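Local coordinates for uncharacterized protein (Acinetobacter baumannii, PDB 4L3U) that is of unknown function but folds as a single-chain, all-helical domain of the DUF4844 family, at residues Gln29-Ala33 with Arg48-Asn52; Lys74-Leu78 with Val112-Glu118; Arg98-Ala102 with Trp124-Glu129. All blocks are in the same frame, centred on the assembly; numbering follows the deposited sequence.

Overall arrangement
The three contacts illustrate how a small all-helical domain of five helices ties loops to helices and helices to one another. Contact 1 sets the loop after helix 14-27 on helix 45-68, and contact 2 sets the loop after helix 95-112 on helix 74-86; the two lie on opposite sides of the chain's centre, about 23 Å apart between centres. Contact 3 pairs helices 95-112 and 120-134. Each has buried and exposed residues, but the chemistry differs: amide and carboxylate bonds dominate contact 1, leucine packing contact 2, and contact 3 combines a salt bridge from a buried arginine with apolar packing. Contacts 1 and 3 touch, Phe32 lying against Val101 and Gln100, whereas contact 2 touches neither.

Contact 1 of 3, residues Gln29-Ala33 with Arg48-Asn52; sequences QDHFA and RMSLN
Asn52 bonds the loop with both ends of its amide. ND2 donates to Asp30 OD1 at 2.9 Å, with the amide and carboxylate planes almost perpendicular, while Asn52 OD1 accepts from the His31 backbone N at 2.9 Å along a nearly straight line (176°). Asp30 OD1 also accepts from Phe32 N, and the two donors approach from opposite faces of the carboxylate, which helps fix its rotation.

The charged pair uses the other oxygen: Arg48 NH1 reaches Asp30 OD2 at 3.1 Å from the syn side, somewhat out of the carboxylate plane. A bend at chi3 (-65°) turns the guanidinium so that one face lies against Phe32 O, which sits over its centre, 3.2 Å from Arg48 CZ. NH2 has a further partner in Val42 O, so the guanidinium links both ends of the loop.

Apolar packing is left to Phe32, whose ring takes Leu51 CB over one face as a CH-pi contact, with CE2 3.7 Å from that carbon. Val55 and Val101 also touch this buried ring.

With Asp30 OD1 bonded to the backbone N two residues on, residues Asp30 to Phe32 form an Asx turn, here held against helix 45-68 by side chains of that helix.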
loop_
_atom_site.group_PDB
_atom_site.type_symbol
_atom_site.label_atom_id
_atom_site.label_comp_id
_atom_site.label_asym_id
_atom_site.label_seq_id
_atom_site.Cartn_x
_atom_site.Cartn_y
_atom_site.Cartn_z
ATOM N N GLN A 29 -2.042 -11.408 4.044
ATOM C CA GLN A 29 -1.395 -11.115 5.310
ATOM C C GLN A 29 -2.107 -9.994 6.051
ATOM O O GLN A 29 -2.794 -9.170 5.446
ATOM C CB GLN A 29 0.062 -10.731 5.067
ATOM C CG GLN A 29 0.892 -11.847 4.463
ATOM C CD GLN A 29 2.191 -11.343 3.877
ATOM O OE1 GLN A 29 2.539 -10.173 4.030
ATOM N NE2 GLN A 29 2.913 -12.223 3.192
ATOM N N ASP A 30 -1.951 -9.987 7.371
ATOM C CA ASP A 30 -2.359 -8.860 8.190
ATOM C C ASP A 30 -1.171 -7.916 8.219
ATOM O O ASP A 30 -0.096 -8.286 8.687
ATOM C CB ASP A 30 -2.698 -9.325 9.605
ATOM C CG ASP A 30 -3.279 -8.216 10.467
ATOM O OD1 ASP A 30 -3.225 -7.036 10.064
ATOM O OD2 ASP A 30 -3.788 -8.526 11.563
ATOM N N HIS A 31 -1.360 -6.703 7.713
ATOM C CA HIS A 31 -0.261 -5.753 7.593
ATOM C C HIS A 31 -0.200 -4.746 8.732
ATOM O O HIS A 31 0.595 -3.806 8.687
ATOM C CB HIS A 31 -0.374 -5.010 6.268
ATOM C CG HIS A 31 -0.341 -5.911 5.079
ATOM N ND1 HIS A 31 -1.484 -6.398 4.483
ATOM C CD2 HIS A 31 0.697 -6.433 4.384
ATOM C CE1 HIS A 31 -1.152 -7.170 3.465
ATOM N NE2 HIS A 31 0.167 -7.209 3.386
ATOM N N PHE A 32 -1.017 -4.954 9.758
ATOM C CA PHE A 32 -1.183 -3.954 10.804
ATOM C C PHE A 32 -1.189 -4.568 12.195
ATOM O O PHE A 32 -1.965 -4.174 13.069
ATOM C CB PHE A 32 -2.462 -3.166 10.540
ATOM C CG PHE A 32 -2.483 -2.515 9.189
ATOM C CD1 PHE A 32 -1.893 -1.276 9.001
ATOM C CD2 PHE A 32 -3.048 -3.156 8.099
ATOM C CE1 PHE A 32 -1.887 -0.677 7.760
ATOM C CE2 PHE A 32 -3.046 -2.561 6.857
ATOM C CZ PHE A 32 -2.463 -1.318 6.688
ATOM N N ALA A 33 -0.301 -5.535 12.386
ATOM C CA ALA A 33 -0.095 -6.153 13.684
ATOM C C ALA A 33 1.100 -5.508 14.363
ATOM O O ALA A 33 1.873 -4.794 13.724
ATOM C CB ALA A 33 0.128 -7.645 13.522
ATOM N N ARG A 48 -8.844 -2.233 11.407
ATOM C CA ARG A 48 -7.724 -3.026 10.909
ATOM C C ARG A 48 -8.155 -3.877 9.727
ATOM O O ARG A 48 -7.462 -3.951 8.714
ATOM C CB ARG A 48 -7.153 -3.938 11.993
ATOM C CG ARG A 48 -5.911 -4.691 11.522
ATOM C CD ARG A 48 -5.458 -5.761 12.493
ATOM N NE ARG A 48 -5.005 -5.204 13.764
ATOM C CZ ARG A 48 -4.218 -5.842 14.622
ATOM N NH1 ARG A 48 -3.779 -7.063 14.349
ATOM N NH2 ARG A 48 -3.862 -5.259 15.757
HETATM N N MSE A 49 -9.299 -4.531 9.874
HETATM C CA MSE A 49 -9.837 -5.373 8.822
HETATM C C MSE A 49 -10.128 -4.547 7.576
HETATM O O MSE A 49 -9.834 -4.960 6.453
HETATM C CB MSE A 49 -11.122 -6.021 9.303
HETATM C CG MSE A 49 -11.687 -7.041 8.358
HETATM SE SE MSE A 49 -13.415 -7.587 9.014
HETATM C CE MSE A 49 -12.877 -8.253 10.775
ATOM N N SER A 50 -10.716 -3.376 7.792
ATOM C CA SER A 50 -11.020 -2.443 6.718
ATOM C C SER A 50 -9.744 -2.042 5.971
ATOM O O SER A 50 -9.760 -1.847 4.756
ATOM C CB SER A 50 -11.711 -1.207 7.299
ATOM O OG SER A 50 -12.164 -0.336 6.284
ATOM N N LEU A 51 -8.641 -1.931 6.711
ATOM C CA LEU A 51 -7.354 -1.534 6.140
ATOM C C LEU A 51 -6.691 -2.657 5.353
ATOM O O LEU A 51 -6.172 -2.433 4.262
ATOM C CB LEU A 51 -6.409 -1.069 7.244
ATOM C CG LEU A 51 -6.724 0.298 7.845
ATOM C CD1 LEU A 51 -5.932 0.525 9.122
ATOM C CD2 LEU A 51 -6.417 1.382 6.833
ATOM N N ASN A 52 -6.688 -3.858 5.920
ATOM C CA ASN A 52 -6.168 -5.023 5.220
ATOM C C ASN A 52 -6.924 -5.249 3.911
ATOM O O ASN A 52 -6.346 -5.677 2.909
ATOM C CB ASN A 52 -6.259 -6.257 6.118
ATOM C CG ASN A 52 -5.200 -6.264 7.198
ATOM O OD1 ASN A 52 -4.027 -6.019 6.927
ATOM N ND2 ASN A 52 -5.608 -6.534 8.432
#

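Contact 2 of 3, residues Lys74-Leu78 with Val112-Glu118; sequences KAELL and VGLESSE
Leu77 and Val112 meet tip to tip, the leucine reaching out from helix 74-86 and the valine from the C-terminal end of helix 95-112. Leu77 CD2 lies 3.9 Å from Val112 CB, and its other methyl, CD1, rests 3.4 Å from Val112 O. Phe62 and Tyr66 of helix 45-68 touch Val112, and Tyr66 also touches Leu77, which places this pair on the buried side.

Leu114 lays its two methyls against Lys74 and Leu78, one turn apart. A chi1 of -165° puts its CG anti to the backbone N and directs the fork at the helix; CD2 then lies 4.0 Å from Leu78 CD1, the two leucines crossing at about a right angle. The other branch, CD1, lies 3.7 Å from Lys74 CD, where the lysine chain slides past the leucine in the reverse direction.

Leu78 is itself forked between partners: CD1 faces Leu114 and Ser117 CA, while CD2 lies 3.4 Å from Glu118 CG, again with the chains crossing steeply. At the outer margin a water accepts from Glu115 N at 3.0 Å.

Gly113, with positive phi, is the first residue to leave the helical conformation after helix 95-112, and Ser116 OG accepts from Glu118 N at 2.8 Å. The arrangement is thus an interhelical connection with an ST turn, packed through leucines against the first turn of helix 74-86.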
loop_
_atom_site.group_PDB
_atom_site.type_symbol
_atom_site.label_atom_id
_atom_site.label_comp_id
_atom_site.label_asym_id
_atom_site.label_seq_id
_atom_site.Cartn_x
_atom_site.Cartn_y
_atom_site.Cartn_z
ATOM N N LYS A 74 6.497 1.165 -15.836
ATOM C CA LYS A 74 6.627 1.850 -14.554
ATOM C C LYS A 74 5.426 2.753 -14.317
ATOM O O LYS A 74 4.910 2.834 -13.202
ATOM C CB LYS A 74 7.921 2.666 -14.500
ATOM C CG LYS A 74 9.177 1.837 -14.690
ATOM C CD LYS A 74 9.351 0.819 -13.583
ATOM C CE LYS A 74 10.642 0.050 -13.759
ATOM N NZ LYS A 74 10.927 -0.820 -12.594
ATOM N N ALA A 75 4.975 3.415 -15.377
ATOM C CA ALA A 75 3.849 4.334 -15.278
ATOM C C ALA A 75 2.565 3.586 -14.934
ATOM O O ALA A 75 1.741 4.079 -14.163
ATOM C CB ALA A 75 3.685 5.110 -16.569
ATOM N N GLU A 76 2.401 2.395 -15.503
ATOM C CA GLU A 76 1.241 1.559 -15.216
ATOM C C GLU A 76 1.248 1.119 -13.767
ATOM O O GLU A 76 0.239 1.217 -13.073
ATOM C CB GLU A 76 1.232 0.325 -16.116
ATOM C CG GLU A 76 0.836 0.618 -17.550
ATOM C CD GLU A 76 1.160 -0.521 -18.498
ATOM O OE1 GLU A 76 1.620 -1.579 -18.028
ATOM O OE2 GLU A 76 0.953 -0.358 -19.719
ATOM N N LEU A 77 2.392 0.630 -13.315
ATOM C CA LEU A 77 2.534 0.188 -11.940
ATOM C C LEU A 77 2.312 1.343 -10.968
ATOM O O LEU A 77 1.755 1.154 -9.890
ATOM C CB LEU A 77 3.919 -0.420 -11.728
ATOM C CG LEU A 77 4.216 -1.683 -12.535
ATOM C CD1 LEU A 77 5.698 -1.996 -12.466
ATOM C CD2 LEU A 77 3.389 -2.853 -12.034
ATOM N N LEU A 78 2.736 2.543 -11.354
ATOM C CA LEU A 78 2.627 3.703 -10.476
ATOM C C LEU A 78 1.186 4.163 -10.324
ATOM O O LEU A 78 0.778 4.590 -9.250
ATOM C CB LEU A 78 3.480 4.858 -11.001
ATOM C CG LEU A 78 3.490 6.133 -10.148
ATOM C CD1 LEU A 78 4.071 5.869 -8.766
ATOM C CD2 LEU A 78 4.260 7.241 -10.851
ATOM N N VAL A 112 6.895 -5.079 -7.275
ATOM C CA VAL A 112 6.698 -4.806 -8.701
ATOM C C VAL A 112 7.908 -4.139 -9.349
ATOM O O VAL A 112 7.870 -3.782 -10.526
ATOM C CB VAL A 112 5.457 -3.914 -8.948
ATOM C CG1 VAL A 112 4.220 -4.537 -8.319
ATOM C CG2 VAL A 112 5.683 -2.498 -8.420
ATOM N N GLY A 113 8.969 -3.947 -8.574
ATOM C CA GLY A 113 10.201 -3.392 -9.102
ATOM C C GLY A 113 10.094 -1.927 -9.462
ATOM O O GLY A 113 10.710 -1.469 -10.420
ATOM N N LEU A 114 9.307 -1.192 -8.687
ATOM C CA LEU A 114 9.159 0.238 -8.887
ATOM C C LEU A 114 10.056 0.955 -7.891
ATOM O O LEU A 114 9.993 0.693 -6.694
ATOM C CB LEU A 114 7.703 0.643 -8.677
ATOM C CG LEU A 114 7.304 2.027 -9.180
ATOM C CD1 LEU A 114 7.462 2.133 -10.683
ATOM C CD2 LEU A 114 5.879 2.308 -8.780
ATOM N N GLU A 115 10.897 1.853 -8.380
ATOM C CA GLU A 115 11.883 2.493 -7.518
ATOM C C GLU A 115 11.274 3.493 -6.543
ATOM O O GLU A 115 11.554 3.454 -5.346
ATOM C CB GLU A 115 12.944 3.181 -8.362
ATOM C CG GLU A 115 13.813 2.208 -9.110
ATOM C CD GLU A 115 14.890 2.902 -9.908
ATOM O OE1 GLU A 115 14.983 4.147 -9.816
ATOM O OE2 GLU A 115 15.641 2.202 -10.623
ATOM N N SER A 116 10.443 4.388 -7.064
ATOM C CA SER A 116 9.886 5.480 -6.276
ATOM C C SER A 116 8.372 5.558 -6.435
ATOM O O SER A 116 7.806 4.996 -7.373
ATOM C CB SER A 116 10.523 6.802 -6.719
ATOM O OG SER A 116 9.891 7.917 -6.117
ATOM N N SER A 117 7.725 6.254 -5.506
ATOM C CA SER A 117 6.309 6.570 -5.632
ATOM C C SER A 117 6.129 8.015 -6.094
ATOM O O SER A 117 5.045 8.574 -5.969
ATOM C CB SER A 117 5.593 6.360 -4.297
ATOM O OG SER A 117 6.062 7.273 -3.322
ATOM N N GLU A 118 7.197 8.613 -6.615
ATOM C CA GLU A 118 7.153 9.978 -7.136
ATOM C C GLU A 118 6.616 10.953 -6.105
ATOM O O GLU A 118 5.899 11.894 -6.438
ATOM C CB GLU A 118 6.291 10.041 -8.392
ATOM C CG GLU A 118 6.785 9.163 -9.517
ATOM C CD GLU A 118 8.105 9.636 -10.088
ATOM O OE1 GLU A 118 8.543 10.751 -9.738
ATOM O OE2 GLU A 118 8.700 8.891 -10.890
HETATM O O HOH W 1 9.277 -2.753 -12.522
HETATM O O HOH W 2 11.453 1.859 -11.363
#

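Contact 3 of 3, residues Arg98-Ala102 with Trp124-Glu129; sequences REQVA and WVYGEE
Arg98 NH2 meets Glu129 OE1 at 2.9 Å in a salt bridge between helices 95-112 and 120-134. The carboxylate oxygen lies at the edge of the guanidinium, near its plane, although the two flat groups are turned 67° apart. Glu129 reaches it with an extended chain; Arg98 instead bends at chi3 (-52°), which swings its head along the facing helix. On the way NE makes a weak bond to Val125 O at 3.2 Å, and NH1 bonds weakly to Leu93 O, giving the guanidinium three partners.

A second polar link borders the other flank. Tyr126 OH donates weakly to Glu99 OE2 at 2.7 Å, the two side chains crossing at about a right angle. Val125 CG1 sits over the centre of the tyrosine ring and 3.9 Å from that same oxygen.

Between these links the packing is largely apolar. The six-membered end of the Trp124 indole points at the neighbouring helix: at the ring edge CZ3 meets a backbone carbonyl, Arg98 O, at 3.4 Å, and CH2 lies 3.7 Å from Val101 CG1. Ile88 O takes the indole NE1, securing the far end of the ring. Ala102 CB touches Val125 CG2 at 3.9 Å.

With local axes 10.2 Å apart and running 147° to each other, the two segments form a splayed, roughly antiparallel helix pair, part of the helical bundle.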
loop_
_atom_site.group_PDB
_atom_site.type_symbol
_atom_site.label_atom_id
_atom_site.label_comp_id
_atom_site.label_asym_id
_atom_site.label_seq_id
_atom_site.Cartn_x
_atom_site.Cartn_y
_atom_site.Cartn_z
ATOM N N ARG A 98 -0.854 5.714 9.884
ATOM C CA ARG A 98 -0.522 6.224 8.558
ATOM C C ARG A 98 0.871 5.781 8.129
ATOM O O ARG A 98 1.097 5.482 6.958
ATOM C CB ARG A 98 -0.616 7.748 8.502
ATOM C CG ARG A 98 -2.034 8.276 8.495
ATOM C CD ARG A 98 -2.095 9.672 7.913
ATOM N NE ARG A 98 -1.147 10.570 8.563
ATOM C CZ ARG A 98 -1.377 11.209 9.706
ATOM N NH1 ARG A 98 -2.532 11.059 10.347
ATOM N NH2 ARG A 98 -0.445 12.000 10.213
ATOM N N GLU A 99 1.801 5.741 9.079
ATOM C CA GLU A 99 3.170 5.330 8.789
ATOM C C GLU A 99 3.227 3.858 8.407
ATOM O O GLU A 99 4.028 3.457 7.567
ATOM C CB GLU A 99 4.076 5.579 9.996
ATOM C CG GLU A 99 4.319 7.048 10.311
ATOM C CD GLU A 99 5.254 7.726 9.323
ATOM O OE1 GLU A 99 5.741 7.055 8.388
ATOM O OE2 GLU A 99 5.504 8.939 9.489
ATOM N N GLN A 100 2.374 3.053 9.029
ATOM C CA GLN A 100 2.347 1.625 8.748
ATOM C C GLN A 100 1.764 1.360 7.362
ATOM O O GLN A 100 2.176 0.424 6.680
ATOM C CB GLN A 100 1.540 0.878 9.811
ATOM C CG GLN A 100 1.686 -0.632 9.729
ATOM C CD GLN A 100 3.096 -1.101 10.031
ATOM O OE1 GLN A 100 3.902 -0.361 10.599
ATOM N NE2 GLN A 100 3.403 -2.337 9.648
ATOM N N VAL A 101 0.804 2.184 6.952
ATOM C CA VAL A 101 0.211 2.072 5.623
ATOM C C VAL A 101 1.257 2.380 4.556
ATOM O O VAL A 101 1.324 1.707 3.529
ATOM C CB VAL A 101 -0.995 3.027 5.451
ATOM C CG1 VAL A 101 -1.427 3.117 3.986
ATOM C CG2 VAL A 101 -2.156 2.571 6.303
ATOM N N ALA A 102 2.063 3.407 4.806
ATOM C CA ALA A 102 3.131 3.791 3.893
ATOM C C ALA A 102 4.162 2.673 3.775
ATOM O O ALA A 102 4.575 2.320 2.676
ATOM C CB ALA A 102 3.790 5.071 4.367
ATOM N N TRP A 124 0.860 11.818 0.966
ATOM C CA TRP A 124 -0.287 11.198 1.604
ATOM C C TRP A 124 -0.138 11.246 3.126
ATOM O O TRP A 124 -1.076 11.608 3.837
ATOM C CB TRP A 124 -0.424 9.755 1.115
ATOM C CG TRP A 124 -1.624 9.030 1.651
ATOM C CD1 TRP A 124 -2.884 9.024 1.123
ATOM C CD2 TRP A 124 -1.678 8.198 2.818
ATOM N NE1 TRP A 124 -3.716 8.243 1.888
ATOM C CE2 TRP A 124 -2.998 7.725 2.935
ATOM C CE3 TRP A 124 -0.731 7.814 3.779
ATOM C CZ2 TRP A 124 -3.400 6.884 3.971
ATOM C CZ3 TRP A 124 -1.134 6.977 4.807
ATOM C CH2 TRP A 124 -2.456 6.522 4.895
ATOM N N VAL A 125 1.047 10.905 3.621
ATOM C CA VAL A 125 1.291 10.857 5.063
ATOM C C VAL A 125 1.286 12.241 5.716
ATOM O O VAL A 125 0.646 12.434 6.749
ATOM C CB VAL A 125 2.634 10.154 5.397
ATOM C CG1 VAL A 125 2.910 10.202 6.895
ATOM C CG2 VAL A 125 2.617 8.715 4.932
ATOM N N TYR A 126 1.994 13.195 5.114
ATOM C CA TYR A 126 2.221 14.502 5.739
ATOM C C TYR A 126 1.452 15.652 5.087
ATOM O O TYR A 126 1.502 16.783 5.569
ATOM C CB TYR A 126 3.718 14.822 5.730
ATOM C CG TYR A 126 4.569 13.702 6.285
ATOM C CD1 TYR A 126 4.707 13.520 7.653
ATOM C CD2 TYR A 126 5.220 12.815 5.440
ATOM C CE1 TYR A 126 5.476 12.490 8.165
ATOM C CE2 TYR A 126 5.992 11.786 5.942
ATOM C CZ TYR A 126 6.116 11.628 7.306
ATOM O OH TYR A 126 6.881 10.604 7.808
ATOM N N GLY A 127 0.746 15.373 3.998
ATOM C CA GLY A 127 0.022 16.411 3.288
ATOM C C GLY A 127 -1.021 17.081 4.154
ATOM O O GLY A 127 -0.843 18.219 4.581
ATOM N N GLU A 128 -2.110 16.366 4.420
ATOM C CA GLU A 128 -3.223 16.913 5.185
ATOM C C GLU A 128 -2.780 17.361 6.576
ATOM O O GLU A 128 -3.358 18.282 7.148
ATOM C CB GLU A 128 -4.348 15.881 5.301
ATOM N N GLU A 129 -1.753 16.714 7.113
ATOM C CA GLU A 129 -1.224 17.084 8.419
ATOM C C GLU A 129 -0.588 18.475 8.387
ATOM O O GLU A 129 -0.894 19.318 9.229
ATOM C CB GLU A 129 -0.203 16.051 8.894
ATOM C CG GLU A 129 0.310 16.298 10.302
ATOM C CD GLU A 129 1.353 15.279 10.731
ATOM O OE1 GLU A 129 1.423 14.197 10.109
ATOM O OE2 GLU A 129 2.109 15.562 11.687
#